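Local coordinates for particle-associated glycoside hydrolase (Acinetobacter phage Fri1, PDB 6C72) that depolymerises the capsular polysaccharide of Acinetobacter baumannii as the tailspike of the phage, serving virus entry into the host cell, at the interface of chains A and B. Coordinates in Å, arbitrary orientation; residue numbers count along the deposited sequence, not the author numbering. Chains: chain A/B, Particle-associated glycoside hydrolase.

The interface of chains A and B. Residues chain A 343, 345, 370-371; chain B 376, 400, 425-426.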
loop_
_atom_site.group_PDB
_atom_site.type_symbol
_atom_site.label_atom_id
_atom_site.label_comp_id
_atom_site.label_asym_id
_atom_site.label_seq_id
_atom_site.Cartn_x
_atom_site.Cartn_y
_atom_site.Cartn_z
ATOM N N THR A 343 1.968 -9.637 16.435
ATOM C CA THR A 343 1.506 -10.634 15.476
ATOM C C THR A 343 2.569 -11.645 15.085
ATOM O O THR A 343 2.242 -12.634 14.423
ATOM C CB THR A 343 0.973 -9.971 14.202
ATOM O OG1 THR A 343 2.075 -9.465 13.435
ATOM C CG2 THR A 343 -0.020 -8.858 14.532
ATOM N N SER A 345 5.064 -10.957 13.116
ATOM C CA SER A 345 5.739 -10.391 11.969
ATOM C C SER A 345 6.236 -8.992 12.315
ATOM O O SER A 345 5.540 -8.243 13.009
ATOM C CB SER A 345 4.808 -10.322 10.751
ATOM O OG SER A 345 5.392 -9.598 9.687
ATOM N N LYS A 370 8.706 -13.516 9.413
ATOM C CA LYS A 370 7.416 -13.754 8.779
ATOM C C LYS A 370 7.007 -12.530 7.961
ATOM O O LYS A 370 7.121 -11.392 8.431
ATOM C CB LYS A 370 6.345 -14.094 9.830
ATOM C CG LYS A 370 4.938 -14.334 9.233
ATOM C CD LYS A 370 3.891 -14.966 10.220
ATOM C CE LYS A 370 3.531 -14.009 11.382
ATOM N NZ LYS A 370 2.423 -14.491 12.279
ATOM N N ASP A 371 6.559 -12.774 6.727
ATOM C CA ASP A 371 6.057 -11.756 5.799
ATOM C C ASP A 371 7.094 -10.658 5.520
ATOM O O ASP A 371 6.829 -9.465 5.650
ATOM C CB ASP A 371 4.749 -11.139 6.302
ATOM C CG ASP A 371 3.932 -10.511 5.169
ATOM O OD1 ASP A 371 4.110 -10.925 3.987
ATOM O OD2 ASP A 371 3.169 -9.556 5.443
ATOM N N ASN B 376 -2.427 -7.423 10.098
ATOM C CA ASN B 376 -1.610 -7.013 11.242
ATOM C C ASN B 376 -2.445 -6.333 12.328
ATOM O O ASN B 376 -1.984 -5.415 13.000
ATOM C CB ASN B 376 -0.447 -6.111 10.806
ATOM C CG ASN B 376 0.764 -6.901 10.367
ATOM O OD1 ASN B 376 1.530 -7.401 11.201
ATOM N ND2 ASN B 376 0.944 -7.030 9.061
ATOM N N ASN B 400 -1.819 -12.047 9.073
ATOM C CA ASN B 400 -0.870 -11.520 10.052
ATOM C C ASN B 400 -1.557 -10.868 11.247
ATOM O O ASN B 400 -1.039 -9.903 11.811
ATOM C CB ASN B 400 0.082 -10.520 9.398
ATOM C CG ASN B 400 0.859 -11.130 8.273
ATOM O OD1 ASN B 400 1.540 -12.138 8.467
ATOM N ND2 ASN B 400 0.732 -10.558 7.069
ATOM N N GLY B 425 -1.011 -16.580 8.064
ATOM C CA GLY B 425 -0.010 -15.873 8.839
ATOM C C GLY B 425 -0.460 -15.397 10.201
ATOM O O GLY B 425 0.294 -14.683 10.868
ATOM N N ASN B 426 -1.632 -15.826 10.667
ATOM C CA ASN B 426 -2.213 -15.299 11.886
ATOM C C ASN B 426 -1.710 -16.066 13.102
ATOM O O ASN B 426 -1.183 -17.176 13.004
ATOM C CB ASN B 426 -3.737 -15.358 11.826
ATOM C CG ASN B 426 -4.304 -14.610 10.633
ATOM O OD1 ASN B 426 -4.366 -13.379 10.639
ATOM N ND2 ASN B 426 -4.758 -15.359 9.609
HETATM O O HOH W 1 3.207 -8.444 7.975
HETATM O O HOH W 2 1.539 -17.539 11.638
#
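A polar, water-bridged side-to-side interface joins two copies of the tailspike protein here and helps hold the subunits of the deposited trimer together. A:Lys370 reaches across to B:Gly425: its chain leaves with CG anti to the backbone N (chi1 179°), bends at chi3 and passes B:Asn400, the two side chains running in opposite directions. At the tip NZ gives a hydrogen bond to B:Gly425 O at 2.6 Å, tilted from the carbonyl plane, and another to A:Thr343 O at 2.8 Å, so this nitrogen pins a loop of its own chain while gripping the neighbour; water 2 links it further to B:Asn426 O. Crossing B:Asn376 at about a right angle, A:Thr343 donates from A:Thr343 OG1 to the amide oxygen B:Asn376 OD1 at 3.1 Å. The other end of that amide, B:Asn376 ND2, meets water 1 at 2.9 Å in an almost straight bond. The same water joins A:Asp371 OD2 at 2.8 Å and A:Ser345 OG, whose hydroxyl is steadied by A:Lys370 O at 2.8 Å. Held at both ends, the B:Asn376 amide should have its rotation fixed. The B:Asn400 amide lies over the A:Asp371 carboxylate face, offset towards OD2, planes 21° apart, without a hydrogen bond between them. B:Asn376, B:Asn400 and B:Gly425 directly follow strands 372-375, 396-399 and 422-424, each with positive phi, at turns of the parallel beta-helix that present a ladder of loops to chain A.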